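Local coordinates for amidohydrolase (Xanthomonas campestris pv. campestris, PDB 4DZH), which probably deaminates adenosine-type nucleosides such as 5'-methylthioadenosine, as a zinc-dependent TIM-barrel amidohydrolase of the ATZ/TRZ family, at residues Ile45-Pro50 with Arg55-Pro60; Arg246-Leu251 with Gly255-Arg260; Leu276-Gly281 with Ala307-Ala312. One frame throughout, in Å; residues are numbered along the deposited sequence.

Interaction 1. Residues Ile45-Pro50 with Arg55-Pro60; sequences IVAVLP and RVRFAP
Ala47 and Phe58 make the tight spot here: the methyl CB of Ala47 sits 3.6 Å from CZ of Phe58, at the far end of the ring. Leu49 extends this apolar patch more loosely, its CD2 reaching the rim of the ring near the ring plane, 4.1 Å from Phe58 CE2. Phe58 points its ring across the gap because CG stands anti to its own carbonyl carbon (chi1 -66°). Arg57 lies along the ring. Its CG is over the centre of one ring face, and the extended chain carries the guanidinium on past the ring centre, to where Phe58 CZ lies 3.3 Å above its plane. In the small beta domain beside the barrel, as found in many amidohydrolases, the hairpin of strands 36-41 and 44-50 forms one side of a four-stranded sheet, and helix 51-57 leads from it to the short strand 58-60. A classic beta bulge places both Val46 and Ala47 opposite Ala39, and both residues direct CB at the 55-60 segment. Between Val46 O and the end of the guanidinium the contact is wet instead of packed. Val46 O accepts from two waters; the first, 2.6 Å from Val46 O, accepts from Arg57 NH2, and the second accepts from Arg57 NH1 at 3.1 Å. Both waters lie in the guanidinium plane at its edge, while NH2 also forms a salt bridge with Glu12.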
ATOM      1  N   ILE A  45      -1.462  -4.794 -31.280  1.00 21.54           N
ATOM      2  CA  ILE A  45      -0.111  -5.328 -31.135  1.00 23.98           C
ATOM      3  C   ILE A  45       0.196  -6.222 -32.352  1.00 22.49           C
ATOM      4  O   ILE A  45      -0.517  -7.184 -32.572  1.00 25.85           O
ATOM      5  CB  ILE A  45       0.035  -6.160 -29.843  1.00 23.70           C
ATOM      6  CG1 ILE A  45      -0.329  -5.278 -28.627  1.00 23.76           C
ATOM      7  CG2 ILE A  45       1.418  -6.793 -29.794  1.00 23.75           C
ATOM      8  CD1 ILE A  45      -0.311  -5.968 -27.253  1.00 26.41           C
ATOM      9  N   VAL A  46       1.259  -5.922 -33.101  1.00 24.98           N
ATOM     10  CA  VAL A  46       1.587  -6.703 -34.292  1.00 27.57           C
ATOM     11  C   VAL A  46       2.878  -7.527 -34.135  1.00 30.03           C
ATOM     12  O   VAL A  46       3.224  -8.336 -35.009  1.00 29.14           O
ATOM     13  CB  VAL A  46       1.661  -5.814 -35.569  1.00 21.54           C
ATOM     14  CG1 VAL A  46       0.275  -5.220 -35.860  1.00 23.23           C
ATOM     15  CG2 VAL A  46       2.740  -4.718 -35.470  1.00 23.69           C
ATOM     16  N   ALA A  47       3.580  -7.342 -33.020  1.00 27.20           N
ATOM     17  CA  ALA A  47       4.823  -8.071 -32.789  1.00 27.69           C
ATOM     18  C   ALA A  47       5.366  -7.831 -31.386  1.00 29.00           C
ATOM     19  O   ALA A  47       5.237  -6.720 -30.850  1.00 28.71           O
ATOM     20  CB  ALA A  47       5.878  -7.653 -33.800  1.00 30.40           C
ATOM     21  N   VAL A  48       5.981  -8.879 -30.823  0.63 28.94           N
ATOM     22  CA  VAL A  48       6.696  -8.826 -29.535  0.63 28.40           C
ATOM     23  C   VAL A  48       8.001  -9.623 -29.704  0.63 29.88           C
ATOM     24  O   VAL A  48       7.965 -10.838 -29.936  0.63 29.92           O
ATOM     25  CB  VAL A  48       5.901  -9.509 -28.389  0.63 26.69           C
ATOM     26  CG1 VAL A  48       6.589  -9.273 -27.047  0.63 26.90           C
ATOM     27  CG2 VAL A  48       4.441  -9.055 -28.352  0.63 23.47           C
ATOM     28  N   LEU A  49       9.153  -8.973 -29.581  1.00 27.00           N
ATOM     29  CA  LEU A  49      10.375  -9.624 -30.021  1.00 32.35           C
ATOM     30  C   LEU A  49      11.587  -8.897 -29.477  1.00 34.34           C
ATOM     31  O   LEU A  49      11.467  -7.766 -29.006  1.00 33.01           O
ATOM     32  CB  LEU A  49      10.382  -9.661 -31.566  1.00 31.36           C
ATOM     33  CG  LEU A  49      10.680  -8.393 -32.377  1.00 28.27           C
ATOM     34  CD1 LEU A  49      10.893  -8.807 -33.848  1.00 30.72           C
ATOM     35  CD2 LEU A  49       9.594  -7.353 -32.310  1.00 27.49           C
ATOM     36  N   PRO A  50      12.772  -9.543 -29.518  1.00 37.27           N
ATOM     37  CA  PRO A  50      13.974  -8.850 -29.041  1.00 33.85           C
ATOM     38  C   PRO A  50      14.171  -7.508 -29.759  1.00 33.14           C
ATOM     39  O   PRO A  50      13.899  -7.427 -30.968  1.00 34.80           O
ATOM     40  CB  PRO A  50      15.104  -9.825 -29.399  1.00 34.80           C
ATOM     41  CG  PRO A  50      14.446 -11.159 -29.352  1.00 32.55           C
ATOM     42  CD  PRO A  50      13.047 -10.943 -29.894  1.00 34.74           C
ATOM     43  N   ARG A  55      14.480  -3.847 -34.547  1.00 36.84           N
ATOM     44  CA  ARG A  55      15.053  -2.706 -35.257  1.00 39.31           C
ATOM     45  C   ARG A  55      15.418  -3.056 -36.698  1.00 42.28           C
ATOM     46  O   ARG A  55      15.528  -2.166 -37.542  1.00 45.40           O
ATOM     47  CB  ARG A  55      16.280  -2.159 -34.534  1.00 42.08           C
ATOM     48  CG  ARG A  55      15.942  -1.193 -33.380  1.00 41.11           C
ATOM     49  CD  ARG A  55      17.074  -1.056 -32.391  1.00 43.70           C
ATOM     50  NE  ARG A  55      16.903   0.157 -31.585  1.00 45.54           N
ATOM     51  CZ  ARG A  55      17.399   0.330 -30.366  1.00 51.98           C
ATOM     52  NH1 ARG A  55      18.072  -0.655 -29.784  1.00 55.81           N
ATOM     53  NH2 ARG A  55      17.195   1.477 -29.714  1.00 50.26           N
ATOM     54  N   VAL A  56      15.619  -4.344 -36.970  1.00 40.22           N
ATOM     55  CA  VAL A  56      15.965  -4.749 -38.334  1.00 39.82           C
ATOM     56  C   VAL A  56      14.678  -4.928 -39.108  1.00 41.51           C
ATOM     57  O   VAL A  56      14.611  -4.635 -40.300  1.00 43.82           O
ATOM     58  CB  VAL A  56      16.836  -6.040 -38.413  1.00 42.21           C
ATOM     59  CG1 VAL A  56      18.176  -5.860 -37.727  1.00 41.31           C
ATOM     60  CG2 VAL A  56      16.106  -7.260 -37.879  1.00 44.54           C
ATOM     61  N   ARG A  57      13.643  -5.375 -38.415  1.00 39.54           N
ATOM     62  CA  ARG A  57      12.384  -5.706 -39.044  1.00 40.59           C
ATOM     63  C   ARG A  57      11.498  -4.492 -39.373  1.00 41.53           C
ATOM     64  O   ARG A  57      10.848  -4.465 -40.430  1.00 43.93           O
ATOM     65  CB  ARG A  57      11.612  -6.729 -38.199  1.00 41.44           C
ATOM     66  CG  ARG A  57      10.176  -6.920 -38.669  1.00 42.56           C
ATOM     67  CD  ARG A  57       9.492  -8.211 -38.197  1.00 39.64           C
ATOM     68  NE  ARG A  57       8.093  -8.165 -38.599  1.00 37.60           N
ATOM     69  CZ  ARG A  57       7.075  -8.731 -37.950  1.00 37.74           C
ATOM     70  NH1 ARG A  57       7.273  -9.441 -36.848  1.00 36.61           N
ATOM     71  NH2 ARG A  57       5.841  -8.590 -38.428  1.00 39.85           N
ATOM     72  N   PHE A  58      11.470  -3.494 -38.491  1.00 33.71           N
ATOM     73  CA  PHE A  58      10.490  -2.421 -38.630  1.00 32.41           C
ATOM     74  C   PHE A  58      11.037  -1.042 -38.948  1.00 32.26           C
ATOM     75  O   PHE A  58      12.130  -0.669 -38.515  1.00 35.64           O
ATOM     76  CB  PHE A  58       9.695  -2.297 -37.315  1.00 29.57           C
ATOM     77  CG  PHE A  58       8.849  -3.494 -37.027  1.00 31.54           C
ATOM     78  CD1 PHE A  58       7.699  -3.725 -37.755  1.00 31.46           C
ATOM     79  CD2 PHE A  58       9.210  -4.393 -36.035  1.00 36.19           C
ATOM     80  CE1 PHE A  58       6.916  -4.836 -37.513  1.00 32.32           C
ATOM     81  CE2 PHE A  58       8.440  -5.500 -35.776  1.00 32.14           C
ATOM     82  CZ  PHE A  58       7.281  -5.727 -36.514  1.00 34.75           C
ATOM     83  N   ALA A  59      10.214  -0.272 -39.664  1.00 33.16           N
ATOM     84  CA  ALA A  59      10.428   1.156 -39.844  1.00 33.82           C
ATOM     85  C   ALA A  59       9.251   1.867 -39.171  1.00 37.73           C
ATOM     86  O   ALA A  59       8.279   2.257 -39.823  1.00 36.63           O
ATOM     87  CB  ALA A  59      10.498   1.512 -41.331  1.00 34.08           C
ATOM     88  N   PRO A  60       9.325   2.012 -37.842  1.00 37.05           N
ATOM     89  CA  PRO A  60       8.202   2.586 -37.086  1.00 33.81           C
ATOM     90  C   PRO A  60       7.999   4.053 -37.422  1.00 31.05           C
ATOM     91  O   PRO A  60       9.005   4.748 -37.510  1.00 33.99           O
ATOM     92  CB  PRO A  60       8.678   2.498 -35.621  1.00 34.37           C
ATOM     93  CG  PRO A  60       9.812   1.528 -35.610  1.00 39.09           C
ATOM     94  CD  PRO A  60      10.443   1.587 -36.981  1.00 40.20           C
TER
HETATM   95  O   HOH W   1       3.110  -8.862 -37.578  1.00 29.18           O
HETATM   96  O   HOH W   2       4.904 -10.434 -35.119  1.00 30.68           O

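Interaction 2. Residues Arg246-Leu251 with Gly255-Arg260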
ATOM      1  N   ARG A 246     -28.556 -19.297   1.976  1.00 30.16           N
ATOM      2  CA  ARG A 246     -27.429 -18.377   1.742  1.00 31.60           C
ATOM      3  C   ARG A 246     -27.667 -17.663   0.405  1.00 30.31           C
ATOM      4  O   ARG A 246     -28.341 -18.198  -0.476  1.00 29.87           O
ATOM      5  CB  ARG A 246     -26.087 -19.120   1.666  1.00 33.27           C
ATOM      6  CG  ARG A 246     -25.575 -19.769   2.944  1.00 35.48           C
ATOM      7  CD  ARG A 246     -24.457 -20.780   2.624  1.00 34.68           C
ATOM      8  NE  ARG A 246     -23.204 -20.180   2.108  1.00 34.90           N
ATOM      9  CZ  ARG A 246     -22.274 -19.641   2.883  1.00 39.16           C
ATOM     10  NH1 ARG A 246     -22.496 -19.590   4.198  1.00 42.14           N
ATOM     11  NH2 ARG A 246     -21.129 -19.143   2.353  1.00 28.29           N
ATOM     12  N   PRO A 247     -27.076 -16.457   0.211  1.00 28.50           N
ATOM     13  CA  PRO A 247     -27.375 -15.755  -1.045  1.00 27.79           C
ATOM     14  C   PRO A 247     -26.922 -16.530  -2.290  1.00 24.05           C
ATOM     15  O   PRO A 247     -27.652 -16.526  -3.271  1.00 25.64           O
ATOM     16  CB  PRO A 247     -26.597 -14.424  -0.912  1.00 23.99           C
ATOM     17  CG  PRO A 247     -26.527 -14.189   0.542  1.00 23.43           C
ATOM     18  CD  PRO A 247     -26.427 -15.578   1.199  1.00 25.55           C
ATOM     19  N   LEU A 248     -25.760 -17.178  -2.259  1.00 27.42           N
ATOM     20  CA  LEU A 248     -25.331 -17.916  -3.446  1.00 26.95           C
ATOM     21  C   LEU A 248     -26.329 -19.036  -3.796  1.00 31.29           C
ATOM     22  O   LEU A 248     -26.579 -19.304  -4.972  1.00 30.25           O
ATOM     23  CB  LEU A 248     -23.890 -18.422  -3.293  1.00 28.56           C
ATOM     24  CG  LEU A 248     -22.819 -17.447  -3.806  1.00 29.74           C
ATOM     25  CD1 LEU A 248     -21.461 -17.902  -3.305  1.00 30.93           C
ATOM     26  CD2 LEU A 248     -22.929 -17.363  -5.352  1.00 27.97           C
ATOM     27  N   ALA A 249     -26.911 -19.670  -2.778  1.00 31.10           N
ATOM     28  CA  ALA A 249     -27.940 -20.693  -3.008  1.00 32.58           C
ATOM     29  C   ALA A 249     -29.182 -20.112  -3.691  1.00 33.34           C
ATOM     30  O   ALA A 249     -29.727 -20.697  -4.646  1.00 32.54           O
ATOM     31  CB  ALA A 249     -28.310 -21.373  -1.687  1.00 30.99           C
ATOM     32  N   ARG A 250     -29.643 -18.962  -3.198  1.00 31.59           N
ATOM     33  CA  ARG A 250     -30.749 -18.250  -3.838  1.00 31.43           C
ATOM     34  C   ARG A 250     -30.442 -17.796  -5.271  1.00 33.03           C
ATOM     35  O   ARG A 250     -31.265 -17.950  -6.165  1.00 32.91           O
ATOM     36  CB  ARG A 250     -31.199 -17.059  -2.998  1.00 29.36           C
ATOM     37  CG  ARG A 250     -32.068 -16.050  -3.744  1.00 29.95           C
ATOM     38  CD  ARG A 250     -32.499 -14.902  -2.817  1.00 29.80           C
ATOM     39  NE  ARG A 250     -33.301 -13.930  -3.537  1.00 28.42           N
ATOM     40  CZ  ARG A 250     -32.971 -12.653  -3.671  1.00 29.65           C
ATOM     41  NH1 ARG A 250     -31.856 -12.217  -3.102  1.00 26.44           N
ATOM     42  NH2 ARG A 250     -33.747 -11.816  -4.381  1.00 27.11           N
ATOM     43  N   LEU A 251     -29.265 -17.215  -5.499  1.00 30.20           N
ATOM     44  CA  LEU A 251     -28.892 -16.814  -6.851  1.00 28.62           C
ATOM     45  C   LEU A 251     -28.778 -18.021  -7.780  1.00 26.31           C
ATOM     46  O   LEU A 251     -29.106 -17.934  -8.964  1.00 28.57           O
ATOM     47  CB  LEU A 251     -27.551 -16.084  -6.825  1.00 23.44           C
ATOM     48  CG  LEU A 251     -27.491 -14.721  -6.099  1.00 26.46           C
ATOM     49  CD1 LEU A 251     -26.057 -14.292  -5.854  1.00 22.85           C
ATOM     50  CD2 LEU A 251     -28.227 -13.632  -6.862  1.00 25.52           C
ATOM     51  N   GLY A 255     -30.965 -18.823 -11.207  1.00 33.86           N
ATOM     52  CA  GLY A 255     -30.257 -19.015 -12.461  1.00 33.44           C
ATOM     53  C   GLY A 255     -29.172 -17.989 -12.752  1.00 32.93           C
ATOM     54  O   GLY A 255     -28.844 -17.734 -13.910  1.00 34.52           O
ATOM     55  N   LEU A 256     -28.611 -17.397 -11.704  0.56 33.90           N
ATOM     56  CA  LEU A 256     -27.600 -16.353 -11.904  0.56 31.53           C
ATOM     57  C   LEU A 256     -26.156 -16.762 -11.677  0.56 32.36           C
ATOM     58  O   LEU A 256     -25.248 -15.948 -11.880  0.56 29.39           O
ATOM     59  CB  LEU A 256     -27.933 -15.112 -11.087  0.56 32.37           C
ATOM     60  CG  LEU A 256     -28.906 -14.273 -11.914  0.56 35.10           C
ATOM     61  CD1 LEU A 256     -30.332 -14.409 -11.412  0.56 37.42           C
ATOM     62  CD2 LEU A 256     -28.460 -12.819 -11.998  0.56 35.71           C
ATOM     63  N   VAL A 257     -25.933 -18.005 -11.274  1.00 32.82           N
ATOM     64  CA  VAL A 257     -24.578 -18.499 -11.082  1.00 32.21           C
ATOM     65  C   VAL A 257     -24.114 -19.254 -12.342  1.00 36.34           C
ATOM     66  O   VAL A 257     -24.463 -20.418 -12.543  1.00 37.81           O
ATOM     67  CB  VAL A 257     -24.516 -19.397  -9.845  1.00 32.84           C
ATOM     68  CG1 VAL A 257     -23.088 -19.881  -9.547  1.00 34.56           C
ATOM     69  CG2 VAL A 257     -25.088 -18.661  -8.643  1.00 34.83           C
ATOM     70  N   ASN A 258     -23.326 -18.592 -13.190  1.00 33.86           N
ATOM     71  CA  ASN A 258     -22.993 -19.141 -14.509  1.00 34.45           C
ATOM     72  C   ASN A 258     -21.801 -18.378 -15.098  1.00 33.97           C
ATOM     73  O   ASN A 258     -21.207 -17.569 -14.399  1.00 31.34           O
ATOM     74  CB  ASN A 258     -24.207 -19.102 -15.439  1.00 36.13           C
ATOM     75  CG  ASN A 258     -24.815 -17.723 -15.546  1.00 35.34           C
ATOM     76  OD1 ASN A 258     -24.182 -16.736 -15.193  1.00 34.46           O
ATOM     77  ND2 ASN A 258     -26.035 -17.644 -16.039  1.00 36.96           N
ATOM     78  N   ASP A 259     -21.475 -18.608 -16.374  1.00 37.97           N
ATOM     79  CA  ASP A 259     -20.313 -17.940 -16.978  1.00 37.63           C
ATOM     80  C   ASP A 259     -20.541 -16.475 -17.373  1.00 36.45           C
ATOM     81  O   ASP A 259     -19.721 -15.896 -18.100  1.00 39.04           O
ATOM     82  CB  ASP A 259     -19.725 -18.716 -18.161  1.00 38.45           C
ATOM     83  CG  ASP A 259     -20.718 -18.924 -19.295  1.00 45.79           C
ATOM     84  OD1 ASP A 259     -21.815 -18.315 -19.285  1.00 47.19           O
ATOM     85  OD2 ASP A 259     -20.376 -19.690 -20.224  1.00 48.82           O
ATOM     86  N   ARG A 260     -21.637 -15.888 -16.895  1.00 32.75           N
ATOM     87  CA  ARG A 260     -21.860 -14.445 -17.039  1.00 27.61           C
ATOM     88  C   ARG A 260     -21.628 -13.677 -15.735  1.00 27.86           C
ATOM     89  O   ARG A 260     -21.603 -12.447 -15.748  1.00 25.24           O
ATOM     90  CB  ARG A 260     -23.277 -14.142 -17.480  1.00 30.06           C
ATOM     91  CG  ARG A 260     -23.639 -14.645 -18.860  1.00 28.67           C
ATOM     92  CD  ARG A 260     -25.034 -14.152 -19.281  1.00 29.64           C
ATOM     93  NE  ARG A 260     -25.377 -14.621 -20.619  1.00 32.83           N
ATOM     94  CZ  ARG A 260     -24.863 -14.116 -21.741  1.00 34.71           C
ATOM     95  NH1 ARG A 260     -23.973 -13.128 -21.686  1.00 33.96           N
ATOM     96  NH2 ARG A 260     -25.240 -14.600 -22.928  1.00 36.28           N
TER
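Leu248 and Leu251, on one flank of helix 247-254, pack against Val257 and Leu256 just past the helix end, where a Schellman motif closes the helix and turns the chain toward strand 261-265 of the TIM barrel. Gly255 is the pivot, with a positive phi of 83° at the first residue to leave helical geometry. Following the helix from its start, Arg246 occupies the N-cap; its carbonyl O takes the amide of Arg250, and its NE pairs with Glu273. Pro247 opens the first turn and rests on helix 233-243. Leu248 comes next, its backbone N hydrogen-bonded to His230. Its CB does not aim at the 255-260 segment, yet the end of the side chain comes closer, with CD2 4.1 Å from Val257 CG2, the two side chains crossing at about a right angle. Arg250 turns to the other side of the helix, toward Asp208 and Tyr243. Leu251 has the largest share of the contact. Its CB is 4.0 Å from Val257 CG2, a methyl held anti to the carbonyl carbon of Val257 and thereby directed back at the helix, where it also rides 3.8 Å from Leu251 C. Leu227 and Thr229 of strand 225-229 cover the Leu251 side chain, about 9 Å from that of the zinc ligand His228. The final link is the backbone amide of Leu256: its N donates to Leu251 O at 2.8 Å, with a nearly straight N-H...O angle of 169°.

Interaction 3. Residues Leu276-Gly281 with Ala307-Ala312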
ATOM      1  N   LEU A 276     -18.392 -24.643  -7.035  1.00 36.60           N
ATOM      2  CA  LEU A 276     -19.535 -24.120  -7.778  1.00 37.32           C
ATOM      3  C   LEU A 276     -19.099 -23.077  -8.800  1.00 35.19           C
ATOM      4  O   LEU A 276     -19.480 -23.150 -10.006  1.00 33.64           O
ATOM      5  CB  LEU A 276     -20.614 -23.552  -6.845  1.00 41.00           C
ATOM      6  CG  LEU A 276     -21.915 -23.148  -7.570  1.00 44.53           C
ATOM      7  CD1 LEU A 276     -22.501 -24.309  -8.413  1.00 43.48           C
ATOM      8  CD2 LEU A 276     -22.974 -22.581  -6.618  1.00 44.25           C
ATOM      9  N   CYS A 277     -18.287 -22.117  -8.335  1.00 38.80           N
ATOM     10  CA  CYS A 277     -17.822 -21.020  -9.176  1.00 32.89           C
ATOM     11  C   CYS A 277     -16.949 -21.573 -10.289  1.00 30.32           C
ATOM     12  O   CYS A 277     -17.155 -21.237 -11.476  1.00 36.97           O
ATOM     13  CB  CYS A 277     -17.088 -19.955  -8.343  1.00 33.57           C
ATOM     14  SG  CYS A 277     -18.164 -19.086  -7.123  1.00 44.60           S
ATOM     15  N   ALA A 278     -16.020 -22.454  -9.929  1.00 33.46           N
ATOM     16  CA  ALA A 278     -15.171 -23.119 -10.917  1.00 36.99           C
ATOM     17  C   ALA A 278     -15.976 -23.855 -12.016  1.00 42.09           C
ATOM     18  O   ALA A 278     -15.746 -23.638 -13.220  1.00 40.92           O
ATOM     19  CB  ALA A 278     -14.192 -24.055 -10.224  1.00 35.53           C
ATOM     20  N   GLU A 279     -16.938 -24.681 -11.615  1.00 45.52           N
ATOM     21  CA  GLU A 279     -17.736 -25.455 -12.582  1.00 46.78           C
ATOM     22  C   GLU A 279     -18.572 -24.604 -13.546  1.00 44.65           C
ATOM     23  O   GLU A 279     -18.760 -24.975 -14.718  1.00 44.97           O
ATOM     24  CB  GLU A 279     -18.651 -26.451 -11.874  1.00 53.28           C
ATOM     25  CG  GLU A 279     -17.934 -27.440 -10.929  1.00 59.22           C
ATOM     26  CD  GLU A 279     -16.916 -28.366 -11.623  1.00 64.42           C
ATOM     27  OE1 GLU A 279     -17.334 -29.204 -12.470  1.00 64.95           O
ATOM     28  OE2 GLU A 279     -15.702 -28.271 -11.290  1.00 65.75           O
ATOM     29  N   ARG A 280     -19.058 -23.463 -13.061  1.00 39.66           N
ATOM     30  CA  ARG A 280     -19.990 -22.633 -13.817  1.00 38.70           C
ATOM     31  C   ARG A 280     -19.355 -21.469 -14.552  1.00 36.96           C
ATOM     32  O   ARG A 280     -20.052 -20.764 -15.296  1.00 38.01           O
ATOM     33  CB  ARG A 280     -21.040 -22.068 -12.887  1.00 39.23           C
ATOM     34  CG  ARG A 280     -21.825 -23.153 -12.220  1.00 43.07           C
ATOM     35  CD  ARG A 280     -22.859 -23.692 -13.171  1.00 46.74           C
ATOM     36  NE  ARG A 280     -23.748 -24.559 -12.411  1.00 47.43           N
ATOM     37  CZ  ARG A 280     -24.840 -24.133 -11.793  1.00 45.60           C
ATOM     38  NH1 ARG A 280     -25.214 -22.856 -11.889  1.00 38.12           N
ATOM     39  NH2 ARG A 280     -25.580 -25.000 -11.103  1.00 50.81           N
ATOM     40  N   GLY A 281     -18.056 -21.260 -14.344  1.00 37.52           N
ATOM     41  CA  GLY A 281     -17.341 -20.205 -15.039  1.00 35.20           C
ATOM     42  C   GLY A 281     -17.514 -18.828 -14.411  1.00 30.76           C
ATOM     43  O   GLY A 281     -17.499 -17.810 -15.119  1.00 31.39           O
ATOM     44  N   ALA A 307      -8.435 -23.370  -7.053  1.00 32.48           N
ATOM     45  CA  ALA A 307      -9.563 -24.173  -7.518  1.00 31.68           C
ATOM     46  C   ALA A 307      -9.944 -23.792  -8.941  1.00 31.50           C
ATOM     47  O   ALA A 307     -10.974 -24.222  -9.467  1.00 36.21           O
ATOM     48  CB  ALA A 307     -10.725 -24.005  -6.594  1.00 33.38           C
ATOM     49  N   SER A 308      -9.082 -22.978  -9.555  1.00 32.69           N
ATOM     50  CA  SER A 308      -9.249 -22.519 -10.927  1.00 32.35           C
ATOM     51  C   SER A 308     -10.438 -21.573 -11.109  1.00 31.56           C
ATOM     52  O   SER A 308     -10.988 -21.460 -12.207  1.00 34.01           O
ATOM     53  CB  SER A 308      -9.339 -23.693 -11.924  1.00 33.75           C
ATOM     54  OG  SER A 308      -8.090 -24.370 -12.045  1.00 39.65           O
ATOM     55  N   VAL A 309     -10.817 -20.863 -10.046  1.00 28.54           N
ATOM     56  CA  VAL A 309     -11.811 -19.820 -10.218  1.00 22.07           C
ATOM     57  C   VAL A 309     -11.134 -18.588 -10.793  1.00 23.91           C
ATOM     58  O   VAL A 309     -10.161 -18.103 -10.197  1.00 26.88           O
ATOM     59  CB  VAL A 309     -12.521 -19.457  -8.910  1.00 24.47           C
ATOM     60  CG1 VAL A 309     -13.471 -18.246  -9.177  1.00 23.38           C
ATOM     61  CG2 VAL A 309     -13.315 -20.662  -8.390  1.00 25.62           C
ATOM     62  N   ASN A 310     -11.600 -18.110 -11.943  1.00 24.36           N
ATOM     63  CA  ASN A 310     -11.023 -16.880 -12.497  1.00 22.03           C
ATOM     64  C   ASN A 310     -11.067 -15.724 -11.484  1.00 24.27           C
ATOM     65  O   ASN A 310     -12.137 -15.333 -11.049  1.00 22.24           O
ATOM     66  CB  ASN A 310     -11.672 -16.461 -13.792  1.00 22.03           C
ATOM     67  CG  ASN A 310     -10.968 -15.277 -14.396  1.00 27.21           C
ATOM     68  OD1 ASN A 310      -9.822 -15.389 -14.859  1.00 28.91           O
ATOM     69  ND2 ASN A 310     -11.614 -14.129 -14.347  1.00 23.69           N
ATOM     70  N   LEU A 311      -9.895 -15.213 -11.088  1.00 24.50           N
ATOM     71  CA  LEU A 311      -9.804 -14.194 -10.029  1.00 21.52           C
ATOM     72  C   LEU A 311      -9.310 -12.870 -10.611  1.00 19.91           C
ATOM     73  O   LEU A 311      -8.305 -12.827 -11.329  1.00 21.71           O
ATOM     74  CB  LEU A 311      -8.860 -14.636  -8.910  1.00 19.16           C
ATOM     75  CG  LEU A 311      -8.786 -13.841  -7.596  1.00 24.49           C
ATOM     76  CD1 LEU A 311     -10.081 -13.956  -6.805  1.00 31.22           C
ATOM     77  CD2 LEU A 311      -7.633 -14.240  -6.747  1.00 26.78           C
ATOM     78  N   ALA A 312     -10.046 -11.800 -10.297  1.00 17.47           N
ATOM     79  CA  ALA A 312      -9.631 -10.434 -10.640  1.00 15.22           C
ATOM     80  C   ALA A 312      -9.498  -9.584  -9.389  1.00 14.98           C
ATOM     81  O   ALA A 312      -9.850  -9.994  -8.274  1.00 18.42           O
ATOM     82  CB  ALA A 312     -10.671  -9.842 -11.582  1.00 16.66           C
TER
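Beside the place where Ala278 and Cys277 meet Val309, the flat group to notice is the guanidinium of Arg280: Leu276 CD1 lies on one face, 4.0 Å above the plane and displaced toward the rim, while NH1 hydrogen-bonds to Val257 O. A second flat group, the Asn310 amide, belongs to the strand side, and its ND2 is held by Ser283 OG and Gly359 O. Between these two, the contact itself is made by small aliphatic groups. Val309 presses both methyls on the last turns of helix 271-280. CG2, anti to the carbonyl carbon while CG1 is anti to the backbone N (chi1 175°), fits alongside the helix backbone, 3.6 Å from Ala278 N and 3.8 Å from Cys277 CB. CG1 reaches the same Cys277 CB at 4.1 Å. The SG of Cys277 is carried away from this meeting point, with Met266 and Val282 among the neighbours of its side chain. The methyl of Ala278 passes beside the chain just before the strand, CB lying 3.3 Å from Ala307 O and 4.0 Å from Val309 CG2. Both helices end in Schellman motifs, with Gly281 after helix 271-280 and Ser308, at positive phi, after helix 301-306; the second turn delivers Val309 to its place. This is the layered packing of a TIM barrel, an outer helix packed against the connection that leads into parallel strand 310-313 and on to the zinc ligand Asp316. With nothing but methyls, a methylene and backbone atoms meeting across it, the junction depends on close fit and van der Waals contact, while Arg280 and Asn310 bond to groups outside it.

How the interactions relate
Along the chain the three contacts follow one another without interleaving. Interaction 1 stands apart in the small beta domain, its centre 46 Å from that of interaction 2 and 37 Å from that of interaction 3. The other two are neighbours in the barrel, with centres 13 Å apart, and both serve the parallel run of strands 225-229, 261-265, 283-286 and 310-313: interaction 2 leads into the second strand and interaction 3 into the fourth. Arg280 joins them, its NH1 probably bonding to Val257 O, with Asp259 CB packing 3.5 Å from Arg280 O. The loop after helix 247-254 is thus tied to the end of helix 271-280, alongside the strands that carry His228 and lead to Asp316.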